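Local coordinates for antifreeze protein type II (Clupea harengus, PDB 2PY2), which probably binds ice crystals in a calcium-dependent way and restrains their growth, using a fold of the C-type lectin kind, at residues Thr49-Leu54 and Ile102-Gly107; Arg14-Asn19 and Leu45-Phe50; Asp68-Val71 and Trp75-Met78. All coordinates share one frame; numbering follows the deposited sequence.

From the N terminus, contact 2 closes the first loop, laying helix 45-52 beside strand 14-20 after an excursion that includes helix 25-33. Contact 1 begins before that loop has ended, because the two share Thr49 and Phe50; it carries the chain on from the same helix to strand 101-106, through the long segment between. Contact 3 is a short hairpin closure lying wholly within this larger loop. Contacts 1 and 2 adjoin, with centres about 8 Å apart, and fix helix 45-52 against two parts of the mixed sheet. Contact 3, centred about 19 Å from contact 1, belongs to the separate two-stranded sheet, yet Trp75 touches Ile102 of contact 1.

Contact 1 of 3, residues Thr49-Leu54 and Ile102-Gly107; sequences TFVKEL and IQMNVG
A single methyl group, Met104 CE, makes the tightest apolar contacts here, reaching from a strand to touch two consecutive helical residues, Val51 and Lys52, with no hydrogen bond crossing between the segments. Its distance to Lys52 CG is 3.6 Å and that to Val51 CG2 is 3.8 Å, so the terminal carbon rests against an aliphatic branch of one residue and the aliphatic stem of the other. The sulfur stands further back, Met104 SD lying 4.2 Å from Val51 CG2. Met104 has CG between its backbone N and carbonyl carbon (chi1 73°), runs straight to SD and then bends at chi3 (-81°), which turns CE toward the helix. The backbones remain well separated: the closest CA atoms, of Lys52 and Asn105, are 7.6 Å apart, and side chains bridge the interval. In the C-type lectin-like fold of this protein, the contact seats the C-terminal part of helix 45-52 against the end of strand 101-106, where the chain turns a corner at Asn105. There Asn105 and Val106 both face Cys111 in a G1 beta bulge, and Asn105 has the positive phi (58°) expected at the first bulge position. The side chain of Asn105 extends toward the stem of Lys52, whose chain, extended beyond CG, carries NZ past it to a hydrogen bond with the carbonyl oxygen of Lys110, in the turn leading to strand 111-115. Met104 is also packed against Ile64 and Trp112, and Val51 against Ile42 and Phe16.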
loop_
_atom_site.group_PDB
_atom_site.type_symbol
_atom_site.label_atom_id
_atom_site.label_comp_id
_atom_site.label_asym_id
_atom_site.label_seq_id
_atom_site.Cartn_x
_atom_site.Cartn_y
_atom_site.Cartn_z
ATOM N N THR A 49 -9.709 6.403 1.984
ATOM C CA THR A 49 -9.751 7.708 2.624
ATOM C C THR A 49 -9.105 7.656 4.007
ATOM O O THR A 49 -8.323 8.541 4.369
ATOM C CB THR A 49 -11.208 8.195 2.714
ATOM O OG1 THR A 49 -11.715 8.348 1.384
ATOM C CG2 THR A 49 -11.302 9.523 3.452
ATOM N N PHE A 50 -9.412 6.611 4.769
ATOM C CA PHE A 50 -8.840 6.454 6.099
ATOM C C PHE A 50 -7.317 6.397 6.038
ATOM O O PHE A 50 -6.630 7.043 6.828
ATOM C CB PHE A 50 -9.351 5.179 6.772
ATOM C CG PHE A 50 -8.748 4.941 8.127
ATOM C CD1 PHE A 50 -9.259 5.581 9.252
ATOM C CD2 PHE A 50 -7.630 4.125 8.270
ATOM C CE1 PHE A 50 -8.663 5.416 10.506
ATOM C CE2 PHE A 50 -7.025 3.952 9.515
ATOM C CZ PHE A 50 -7.542 4.600 10.633
ATOM N N VAL A 51 -6.785 5.614 5.105
ATOM C CA VAL A 51 -5.338 5.508 4.994
ATOM C C VAL A 51 -4.734 6.823 4.512
ATOM O O VAL A 51 -3.666 7.221 4.974
ATOM C CB VAL A 51 -4.924 4.349 4.056
ATOM C CG1 VAL A 51 -5.391 3.025 4.639
ATOM C CG2 VAL A 51 -5.510 4.551 2.689
ATOM N N LYS A 52 -5.411 7.514 3.597
ATOM C CA LYS A 52 -4.888 8.792 3.134
ATOM C C LYS A 52 -4.749 9.754 4.311
ATOM O O LYS A 52 -3.830 10.559 4.351
ATOM C CB LYS A 52 -5.796 9.404 2.064
ATOM C CG LYS A 52 -5.597 8.784 0.688
ATOM C CD LYS A 52 -6.413 9.502 -0.376
ATOM C CE LYS A 52 -6.088 8.965 -1.763
ATOM N NZ LYS A 52 -6.924 9.619 -2.816
ATOM N N GLU A 53 -5.655 9.658 5.279
ATOM C CA GLU A 53 -5.597 10.537 6.443
ATOM C C GLU A 53 -4.408 10.230 7.351
ATOM O O GLU A 53 -4.125 10.973 8.284
ATOM C CB GLU A 53 -6.901 10.452 7.239
ATOM C CG GLU A 53 -8.101 10.953 6.461
ATOM C CD GLU A 53 -9.396 10.809 7.224
ATOM O OE1 GLU A 53 -9.691 9.689 7.698
ATOM O OE2 GLU A 53 -10.121 11.819 7.341
ATOM N N LEU A 54 -3.707 9.136 7.074
ATOM C CA LEU A 54 -2.537 8.768 7.864
ATOM C C LEU A 54 -1.253 9.272 7.211
ATOM O O LEU A 54 -0.180 9.206 7.816
ATOM C CB LEU A 54 -2.434 7.246 8.002
ATOM C CG LEU A 54 -3.520 6.502 8.768
ATOM C CD1 LEU A 54 -3.166 5.027 8.831
ATOM C CD2 LEU A 54 -3.640 7.080 10.164
ATOM N N ILE A 102 2.533 -1.730 -6.248
ATOM C CA ILE A 102 1.572 -0.618 -6.164
ATOM C C ILE A 102 1.971 0.493 -5.208
ATOM O O ILE A 102 2.230 0.252 -4.032
ATOM C CB ILE A 102 0.160 -1.088 -5.739
ATOM C CG1 ILE A 102 -0.376 -2.125 -6.729
ATOM C CG2 ILE A 102 -0.806 0.109 -5.723
ATOM C CD1 ILE A 102 -1.762 -2.655 -6.364
ATOM N N GLN A 103 1.990 1.713 -5.731
ATOM C CA GLN A 103 2.309 2.907 -4.961
ATOM C C GLN A 103 1.030 3.741 -4.936
ATOM O O GLN A 103 0.395 3.921 -5.979
ATOM C CB GLN A 103 3.407 3.718 -5.658
ATOM C CG GLN A 103 3.844 4.924 -4.856
ATOM C CD GLN A 103 4.790 5.846 -5.614
ATOM O OE1 GLN A 103 5.184 6.880 -5.093
ATOM N NE2 GLN A 103 5.150 5.479 -6.847
ATOM N N MET A 104 0.647 4.240 -3.765
ATOM C CA MET A 104 -0.552 5.083 -3.668
ATOM C C MET A 104 -0.151 6.558 -3.464
ATOM O O MET A 104 1.034 6.871 -3.300
ATOM C CB MET A 104 -1.457 4.620 -2.516
ATOM C CG MET A 104 -0.949 4.946 -1.115
ATOM S SD MET A 104 -2.196 4.575 0.154
ATOM C CE MET A 104 -3.240 6.079 0.040
ATOM N N ASN A 105 -1.136 7.463 -3.476
ATOM C CA ASN A 105 -0.868 8.901 -3.311
ATOM C C ASN A 105 0.079 9.440 -4.381
ATOM O O ASN A 105 0.890 10.320 -4.107
ATOM C CB ASN A 105 -0.248 9.191 -1.940
ATOM C CG ASN A 105 -1.284 9.406 -0.854
ATOM O OD1 ASN A 105 -0.954 9.429 0.341
ATOM N ND2 ASN A 105 -2.540 9.577 -1.254
ATOM N N VAL A 106 -0.027 8.915 -5.593
ATOM C CA VAL A 106 0.852 9.317 -6.682
ATOM C C VAL A 106 0.275 10.442 -7.521
ATOM O O VAL A 106 -0.911 10.423 -7.861
ATOM C CB VAL A 106 1.143 8.115 -7.611
ATOM C CG1 VAL A 106 2.144 8.500 -8.700
ATOM C CG2 VAL A 106 1.659 6.947 -6.778
ATOM N N GLY A 107 1.121 11.418 -7.845
ATOM C CA GLY A 107 0.703 12.533 -8.680
ATOM C C GLY A 107 -0.292 13.501 -8.072
ATOM O O GLY A 107 -0.607 13.427 -6.887
#

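Contact 2 of 3, residues Arg14-Asn19 and Leu45-Phe50; sequences RCFLFN and LEESTF
Arg14 and Glu47 form a salt bridge between the first long strand and the second helix of the C-type lectin-like fold, strand 14-20 and helix 45-52, whose short segments run at 40° to each other. Arg14 NH1 donates to Glu47 OE1 over 2.8 Å, in a bent bond (136° at the hydrogen). A bend at chi3 (64°) brings the Arg14 guanidinium across to the extended Glu47 chain. The donor meets OE1 from above the carboxylate plane, and the guanidinium and carboxylate are turned almost perpendicular. Next to it, Phe16 CZ lies above one face of the Arg14 guanidinium, displaced toward its outer part, and 3.8 Å from Glu47 OE1, which approaches the ring edge. The same ring meets Phe50 one helical turn further on: Phe16 CD2 is 3.6 Å from Phe50 CE2, and the ring centroids are 5.5 Å apart in an oblique pair. Around this first shell, Phe11 stacks on Phe50 and touches Phe16 and Glu47, while Ala126 of strand 121-128 touches both Arg14 and Phe16. Backbone groups just before the helix position the charged pair: Arg14 NH1 also donates to Ser41 O, and Glu47 OE2 accepts from the backbone N of His43.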
loop_
_atom_site.group_PDB
_atom_site.type_symbol
_atom_site.label_atom_id
_atom_site.label_comp_id
_atom_site.label_asym_id
_atom_site.label_seq_id
_atom_site.Cartn_x
_atom_site.Cartn_y
_atom_site.Cartn_z
ATOM N N ARG A 14 -9.101 -3.621 11.569
ATOM C CA ARG A 14 -7.672 -3.717 11.303
ATOM C C ARG A 14 -6.964 -2.508 11.905
ATOM O O ARG A 14 -7.597 -1.489 12.194
ATOM C CB ARG A 14 -7.418 -3.744 9.795
ATOM C CG ARG A 14 -8.304 -4.706 9.026
ATOM C CD ARG A 14 -8.274 -4.385 7.535
ATOM N NE ARG A 14 -6.946 -4.569 6.970
ATOM C CZ ARG A 14 -6.577 -4.132 5.771
ATOM N NH1 ARG A 14 -7.441 -3.474 5.004
ATOM N NH2 ARG A 14 -5.344 -4.359 5.337
ATOM N N CYS A 15 -5.655 -2.633 12.098
ATOM C CA CYS A 15 -4.842 -1.549 12.636
ATOM C C CYS A 15 -3.882 -1.123 11.534
ATOM O O CYS A 15 -3.319 -1.961 10.829
ATOM C CB CYS A 15 -4.064 -2.007 13.872
ATOM S SG CYS A 15 -5.128 -2.594 15.232
ATOM N N PHE A 16 -3.705 0.183 11.389
ATOM C CA PHE A 16 -2.845 0.733 10.349
ATOM C C PHE A 16 -1.727 1.593 10.899
ATOM O O PHE A 16 -1.856 2.202 11.966
ATOM C CB PHE A 16 -3.682 1.576 9.387
ATOM C CG PHE A 16 -4.692 0.788 8.612
ATOM C CD1 PHE A 16 -4.409 0.341 7.324
ATOM C CD2 PHE A 16 -5.932 0.492 9.167
ATOM C CE1 PHE A 16 -5.346 -0.383 6.604
ATOM C CE2 PHE A 16 -6.882 -0.235 8.451
ATOM C CZ PHE A 16 -6.590 -0.674 7.168
ATOM N N LEU A 17 -0.626 1.648 10.159
ATOM C CA LEU A 17 0.506 2.456 10.563
ATOM C C LEU A 17 1.211 3.017 9.343
ATOM O O LEU A 17 1.423 2.311 8.355
ATOM C CB LEU A 17 1.500 1.634 11.387
ATOM C CG LEU A 17 2.723 2.410 11.886
ATOM C CD1 LEU A 17 2.283 3.462 12.896
ATOM C CD2 LEU A 17 3.713 1.461 12.535
ATOM N N PHE A 18 1.547 4.300 9.419
ATOM C CA PHE A 18 2.267 4.979 8.356
ATOM C C PHE A 18 3.736 4.938 8.752
ATOM O O PHE A 18 4.108 5.400 9.837
ATOM C CB PHE A 18 1.810 6.441 8.227
ATOM C CG PHE A 18 2.616 7.250 7.237
ATOM C CD1 PHE A 18 2.533 6.995 5.869
ATOM C CD2 PHE A 18 3.453 8.270 7.673
ATOM C CE1 PHE A 18 3.274 7.750 4.949
ATOM C CE2 PHE A 18 4.199 9.034 6.762
ATOM C CZ PHE A 18 4.109 8.772 5.397
ATOM N N ASN A 19 4.558 4.348 7.892
ATOM C CA ASN A 19 5.995 4.261 8.133
ATOM C C ASN A 19 6.634 5.313 7.231
ATOM O O ASN A 19 6.692 5.144 6.017
ATOM C CB ASN A 19 6.493 2.858 7.770
ATOM C CG ASN A 19 7.977 2.689 7.986
ATOM O OD1 ASN A 19 8.647 3.573 8.513
ATOM N ND2 ASN A 19 8.506 1.538 7.575
ATOM N N LEU A 45 -13.363 2.713 -0.942
ATOM C CA LEU A 45 -13.018 4.124 -0.933
ATOM C C LEU A 45 -12.915 4.584 0.514
ATOM O O LEU A 45 -12.087 5.418 0.854
ATOM C CB LEU A 45 -14.094 4.940 -1.648
ATOM C CG LEU A 45 -13.861 6.452 -1.605
ATOM C CD1 LEU A 45 -12.566 6.821 -2.304
ATOM C CD2 LEU A 45 -15.010 7.131 -2.278
ATOM N N GLU A 46 -13.779 4.044 1.365
ATOM C CA GLU A 46 -13.770 4.393 2.779
ATOM C C GLU A 46 -12.416 4.051 3.408
ATOM O O GLU A 46 -11.870 4.816 4.209
ATOM C CB GLU A 46 -14.890 3.638 3.500
ATOM C CG GLU A 46 -16.311 4.079 3.105
ATOM C CD GLU A 46 -16.578 4.031 1.600
ATOM O OE1 GLU A 46 -16.479 2.940 0.988
ATOM O OE2 GLU A 46 -16.895 5.099 1.028
ATOM N N GLU A 47 -11.871 2.900 3.035
ATOM C CA GLU A 47 -10.582 2.476 3.574
ATOM C C GLU A 47 -9.477 3.340 2.975
ATOM O O GLU A 47 -8.531 3.730 3.660
ATOM C CB GLU A 47 -10.344 1.005 3.241
ATOM C CG GLU A 47 -9.394 0.308 4.187
ATOM C CD GLU A 47 -9.588 -1.202 4.184
ATOM O OE1 GLU A 47 -9.681 -1.789 5.286
ATOM O OE2 GLU A 47 -9.652 -1.798 3.085
ATOM N N SER A 48 -9.613 3.645 1.693
ATOM C CA SER A 48 -8.640 4.469 1.002
ATOM C C SER A 48 -8.554 5.832 1.662
ATOM O O SER A 48 -7.472 6.361 1.874
ATOM C CB SER A 48 -9.032 4.655 -0.461
ATOM O OG SER A 48 -8.121 5.542 -1.089
ATOM N N THR A 49 -9.709 6.403 1.984
ATOM C CA THR A 49 -9.751 7.708 2.624
ATOM C C THR A 49 -9.105 7.656 4.007
ATOM O O THR A 49 -8.323 8.541 4.369
ATOM C CB THR A 49 -11.208 8.195 2.714
ATOM O OG1 THR A 49 -11.715 8.348 1.384
ATOM C CG2 THR A 49 -11.302 9.523 3.452
ATOM N N PHE A 50 -9.412 6.611 4.769
ATOM C CA PHE A 50 -8.840 6.454 6.099
ATOM C C PHE A 50 -7.317 6.397 6.038
ATOM O O PHE A 50 -6.630 7.043 6.828
ATOM C CB PHE A 50 -9.351 5.179 6.772
ATOM C CG PHE A 50 -8.748 4.941 8.127
ATOM C CD1 PHE A 50 -9.259 5.581 9.252
ATOM C CD2 PHE A 50 -7.630 4.125 8.270
ATOM C CE1 PHE A 50 -8.663 5.416 10.506
ATOM C CE2 PHE A 50 -7.025 3.952 9.515
ATOM C CZ PHE A 50 -7.542 4.600 10.633
#

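Contact 3 of 3, residues Asp68-Val71 and Trp75-Met78; sequences DCQV and WFWM
A chi1 of 73° tucks the carboxylate of Asp68 back over its own main chain, flanked by N and C, and lays it over the indole of Trp75, whose CG is anti to the carbonyl carbon (chi1 -59°). The two side chains lie side by side and point the same way, and their flat groups are stacked, the planes only 3° apart. Asp68 CB sits over the middle of the six-membered ring, 3.5 Å from its centroid and almost on the ring normal, a CH-pi contact. Further along the same face, Asp68 CG is 3.4 Å from Trp75 CZ2 and Asp68 OD1 is 3.3 Å from Trp75 CH2. A carboxylate over the electron-rich indole face is probably not favoured electrostatically; Asp68 OD2 accepts a hydrogen bond from the backbone N of Thr73, consistent with its orientation being set there. The CA atoms of Asp68 and Trp75 approach to 4.4 Å in this tight connection. A looser contact follows at the exposed side chains of Gln70 and Phe76: the bent Gln70 places OE1 3.8 Å from Phe76 CD2, obliquely to the ring. Together these contacts close the end of a beta hairpin, the antiparallel pair of strands 66-67 and 76-77. In the connecting loop, Cys69 is tied by a disulfide to Cys100, which follows the calcium ligand Glu99 in sequence. The Trp75 side chain is about 8 Å from the calcium ion and packs on Pro93 and on Ile102 of strand 101-106, while Met78 rests on Trp25 and Gln29 of helix 25-33.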
loop_
_atom_site.group_PDB
_atom_site.type_symbol
_atom_site.label_atom_id
_atom_site.label_comp_id
_atom_site.label_asym_id
_atom_site.label_seq_id
_atom_site.Cartn_x
_atom_site.Cartn_y
_atom_site.Cartn_z
ATOM N N ASP A 68 1.846 -7.356 -9.185
ATOM C CA ASP A 68 1.518 -8.341 -10.221
ATOM C C ASP A 68 2.890 -8.746 -10.776
ATOM O O ASP A 68 3.077 -8.917 -11.978
ATOM C CB ASP A 68 0.593 -7.743 -11.317
ATOM C CG ASP A 68 1.303 -6.776 -12.261
ATOM O OD1 ASP A 68 2.237 -6.064 -11.836
ATOM O OD2 ASP A 68 0.899 -6.713 -13.451
ATOM N N CYS A 69 3.845 -8.905 -9.856
ATOM C CA CYS A 69 5.223 -9.239 -10.202
ATOM C C CYS A 69 5.472 -10.662 -10.677
ATOM O O CYS A 69 6.525 -10.941 -11.260
ATOM C CB CYS A 69 6.157 -8.948 -9.024
ATOM S SG CYS A 69 6.247 -7.199 -8.504
ATOM N N GLN A 70 4.540 -11.571 -10.419
ATOM C CA GLN A 70 4.734 -12.945 -10.878
ATOM C C GLN A 70 4.266 -13.080 -12.322
ATOM O O GLN A 70 5.045 -13.437 -13.210
ATOM C CB GLN A 70 3.963 -13.929 -9.994
ATOM C CG GLN A 70 4.475 -14.015 -8.572
ATOM C CD GLN A 70 4.003 -12.867 -7.714
ATOM O OE1 GLN A 70 2.902 -12.339 -7.908
ATOM N NE2 GLN A 70 4.818 -12.485 -6.741
ATOM N N VAL A 71 2.988 -12.808 -12.552
ATOM C CA VAL A 71 2.427 -12.880 -13.895
ATOM C C VAL A 71 1.689 -11.573 -14.190
ATOM O O VAL A 71 0.796 -11.171 -13.447
ATOM C CB VAL A 71 1.449 -14.065 -14.034
ATOM C CG1 VAL A 71 0.866 -14.079 -15.437
ATOM C CG2 VAL A 71 2.184 -15.386 -13.758
ATOM N N TRP A 75 -2.949 -9.492 -10.113
ATOM C CA TRP A 75 -2.650 -8.781 -8.879
ATOM C C TRP A 75 -2.950 -9.518 -7.582
ATOM O O TRP A 75 -4.005 -10.136 -7.427
ATOM C CB TRP A 75 -3.399 -7.448 -8.874
ATOM C CG TRP A 75 -3.025 -6.590 -10.029
ATOM C CD1 TRP A 75 -3.591 -6.595 -11.272
ATOM C CD2 TRP A 75 -1.935 -5.670 -10.088
ATOM N NE1 TRP A 75 -2.916 -5.739 -12.104
ATOM C CE2 TRP A 75 -1.891 -5.156 -11.404
ATOM C CE3 TRP A 75 -0.982 -5.232 -9.159
ATOM C CZ2 TRP A 75 -0.932 -4.229 -11.815
ATOM C CZ3 TRP A 75 -0.024 -4.311 -9.567
ATOM C CH2 TRP A 75 -0.008 -3.820 -10.886
ATOM N N PHE A 76 -2.015 -9.426 -6.642
ATOM C CA PHE A 76 -2.166 -10.071 -5.345
ATOM C C PHE A 76 -1.784 -9.111 -4.226
ATOM O O PHE A 76 -0.903 -8.265 -4.406
ATOM C CB PHE A 76 -1.252 -11.293 -5.247
ATOM C CG PHE A 76 -1.583 -12.375 -6.224
ATOM C CD1 PHE A 76 -2.631 -13.255 -5.978
ATOM C CD2 PHE A 76 -0.865 -12.501 -7.397
ATOM C CE1 PHE A 76 -2.957 -14.253 -6.894
ATOM C CE2 PHE A 76 -1.182 -13.497 -8.326
ATOM C CZ PHE A 76 -2.229 -14.373 -8.072
ATOM N N TRP A 77 -2.467 -9.249 -3.092
ATOM C CA TRP A 77 -2.188 -8.471 -1.889
ATOM C C TRP A 77 -1.349 -9.407 -1.024
ATOM O O TRP A 77 -1.614 -10.606 -0.979
ATOM C CB TRP A 77 -3.470 -8.137 -1.124
ATOM C CG TRP A 77 -4.326 -7.075 -1.725
ATOM C CD1 TRP A 77 -5.631 -7.200 -2.101
ATOM C CD2 TRP A 77 -3.974 -5.700 -1.947
ATOM N NE1 TRP A 77 -6.118 -5.991 -2.534
ATOM C CE2 TRP A 77 -5.122 -5.052 -2.451
ATOM C CE3 TRP A 77 -2.803 -4.953 -1.763
ATOM C CZ2 TRP A 77 -5.136 -3.687 -2.778
ATOM C CZ3 TRP A 77 -2.815 -3.592 -2.087
ATOM C CH2 TRP A 77 -3.979 -2.977 -2.590
ATOM N N MET A 78 -0.361 -8.867 -0.323
ATOM C CA MET A 78 0.502 -9.684 0.522
ATOM C C MET A 78 -0.222 -10.335 1.698
ATOM O O MET A 78 0.260 -11.327 2.245
ATOM C CB MET A 78 1.676 -8.856 1.046
ATOM C CG MET A 78 2.701 -8.518 -0.009
ATOM S SD MET A 78 3.374 -9.994 -0.830
ATOM C CE MET A 78 4.355 -10.686 0.502
#